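Local structure of carboxylesterase (Est-2) (Archaeoglobus fulgidus, 5FRD) at residues 194-199 against 220-225. The protein is probably an esterase of the alpha/beta hydrolase family that hydrolyses carboxylic esters, and binds coenzyme A near its active site. Numbering follows the deposited sequence. Where two conformers were deposited one is given.
Sequences VIVGEE and LVVIPG
Leu220, with CG anti to its backbone N (chi1 174°) and chi2 near 65°, carries CD1 toward Val194, where it meets CG1 of Val194 at 3.9 Å. Glu198, likewise anti at CG and extended beyond it, runs across Val222 at about a right angle; CG1 of Val222 lies 3.8 Å from CB of Glu198, and OE1 of Glu198 goes on to the ring of Pro224. On the same face Val196 and Val222 stand side by side, pointing the same way, CG1 of Val196 to CG2 of Val222 at 4.1 Å. On the other face, in the conformer described, CD1 of Ile223 meets CG2 of Ile195. The backbones are paired in parallel: Val221 N binds Val194 O at 2.8 Å, Val196 N returns to Val221 O, and Ile223 N reaches Val196 O. Strands 192-197 and 218-223, joined by helix 205-214, form a beta-alpha-beta unit at the edge of the alpha/beta-hydrolase sheet, with 218-223 outermost. That helix covers the face of Val194, Val196 and Leu220, while helix 235-249 covers that of Ile195 and Ile223. Where the strands end, Glu198 N still bonds Ile223 O at 2.9 Å, but from 44° above the carbonyl plane. Beyond it a water accepts from Gly225 N at 2.7 Å and donates to Glu199 OE2 in the conformer described, with a weak link to Glu198 OE2. These two loops lead to Asp200 and His228, which with Ser89 probably make up the catalytic triad.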
loop_
_atom_site.group_PDB
_atom_site.type_symbol
_atom_site.label_atom_id
_atom_site.label_comp_id
_atom_site.label_asym_id
_atom_site.label_seq_id
_atom_site.Cartn_x
_atom_site.Cartn_y
_atom_site.Cartn_z
ATOM N N VAL A 194 4.443 -10.640 4.477
ATOM C CA VAL A 194 4.189 -10.498 3.038
ATOM C C VAL A 194 2.833 -11.133 2.786
ATOM O O VAL A 194 2.633 -12.311 3.144
ATOM C CB VAL A 194 5.295 -11.175 2.207
ATOM C CG1 VAL A 194 5.059 -11.026 0.731
ATOM C CG2 VAL A 194 6.684 -10.642 2.590
ATOM N N ILE A 195 1.877 -10.371 2.263
ATOM C CA ILE A 195 0.513 -10.823 2.110
ATOM C C ILE A 195 0.085 -10.668 0.666
ATOM O O ILE A 195 0.283 -9.591 0.076
ATOM C CB ILE A 195 -0.481 -10.034 2.993
ATOM C CG1 ILE A 195 -0.124 -10.124 4.484
ATOM C CG2 ILE A 195 -1.904 -10.506 2.774
ATOM C CD1 ILE A 195 -0.978 -9.243 5.410
ATOM N N VAL A 196 -0.535 -11.705 0.088
ATOM C CA VAL A 196 -1.068 -11.609 -1.257
ATOM C C VAL A 196 -2.343 -12.422 -1.318
ATOM O O VAL A 196 -2.451 -13.457 -0.667
ATOM C CB VAL A 196 -0.021 -12.066 -2.310
ATOM C CG1 VAL A 196 0.384 -13.513 -2.104
ATOM C CG2 VAL A 196 -0.492 -11.836 -3.733
ATOM N N GLY A 197 -3.319 -11.932 -2.064
ATOM C CA GLY A 197 -4.496 -12.715 -2.372
ATOM C C GLY A 197 -4.113 -13.812 -3.346
ATOM O O GLY A 197 -3.367 -13.561 -4.304
ATOM N N GLU A 198 -4.676 -14.998 -3.137
ATOM C CA GLU A 198 -4.333 -16.163 -3.980
ATOM C C GLU A 198 -4.556 -15.913 -5.469
ATOM O O GLU A 198 -3.790 -16.434 -6.279
ATOM C CB GLU A 198 -5.143 -17.352 -3.482
ATOM C CG GLU A 198 -4.791 -18.683 -4.137
ATOM C CD GLU A 198 -5.573 -19.830 -3.517
ATOM O OE1 GLU A 198 -5.497 -20.000 -2.280
ATOM O OE2 GLU A 198 -6.242 -20.566 -4.273
ATOM N N GLU A 199 -5.547 -15.084 -5.818
ATOM C CA GLU A 199 -5.933 -14.848 -7.210
ATOM C C GLU A 199 -5.311 -13.587 -7.822
ATOM O O GLU A 199 -5.603 -13.244 -8.945
ATOM C CB GLU A 199 -7.463 -14.772 -7.304
ATOM C CG GLU A 199 -8.121 -16.023 -6.740
ATOM C CD GLU A 199 -9.625 -16.088 -6.932
ATOM O OE1 GLU A 199 -10.143 -15.487 -7.900
ATOM O OE2 GLU A 199 -10.275 -16.772 -6.109
ATOM N N LEU A 220 5.189 -15.378 4.901
ATOM C CA LEU A 220 4.310 -15.234 3.749
ATOM C C LEU A 220 2.943 -15.757 4.088
ATOM O O LEU A 220 2.822 -16.871 4.612
ATOM C CB LEU A 220 4.894 -15.994 2.578
ATOM C CG LEU A 220 4.046 -16.073 1.319
ATOM C CD1 LEU A 220 3.844 -14.695 0.683
ATOM C CD2 LEU A 220 4.714 -17.019 0.331
ATOM N N VAL A 221 1.894 -14.984 3.785
ATOM C CA VAL A 221 0.508 -15.363 3.973
ATOM C C VAL A 221 -0.220 -15.142 2.671
ATOM O O VAL A 221 -0.344 -13.998 2.193
ATOM C CB VAL A 221 -0.161 -14.537 5.090
ATOM C CG1 VAL A 221 -1.632 -14.893 5.218
ATOM C CG2 VAL A 221 0.550 -14.797 6.414
ATOM N N VAL A 222 -0.684 -16.224 2.079
ATOM C CA VAL A 222 -1.500 -16.191 0.889
ATOM C C VAL A 222 -2.930 -16.356 1.382
ATOM O O VAL A 222 -3.241 -17.294 2.121
ATOM C CB VAL A 222 -1.117 -17.319 -0.091
ATOM C CG1 VAL A 222 -2.002 -17.298 -1.327
ATOM C CG2 VAL A 222 0.357 -17.217 -0.451
ATOM N N ILE A 223 -3.813 -15.448 0.964
ATOM C CA ILE A 223 -5.209 -15.452 1.425
ATOM C C ILE A 223 -6.114 -15.982 0.336
ATOM O O ILE A 223 -6.275 -15.374 -0.714
ATOM C CB ILE A 223 -5.664 -14.052 1.881
ATOM C CG1 ILE A 223 -4.761 -13.649 3.059
ATOM C CG2 ILE A 223 -7.153 -14.056 2.268
ATOM C CD1 ILE A 223 -5.114 -12.390 3.805
ATOM N N PRO A 224 -6.741 -17.145 0.587
ATOM C CA PRO A 224 -7.633 -17.676 -0.438
ATOM C C PRO A 224 -8.860 -16.825 -0.748
ATOM O O PRO A 224 -9.356 -16.141 0.137
ATOM C CB PRO A 224 -8.078 -19.021 0.164
ATOM C CG PRO A 224 -7.101 -19.351 1.210
ATOM C CD PRO A 224 -6.600 -18.054 1.745
ATOM N N GLY A 225 -9.344 -16.883 -1.991
ATOM C CA GLY A 225 -10.559 -16.191 -2.384
ATOM C C GLY A 225 -10.467 -14.681 -2.501
ATOM O O GLY A 225 -11.479 -13.987 -2.598
HETATM O O HOH W 1 -8.750 -18.431 -4.177
#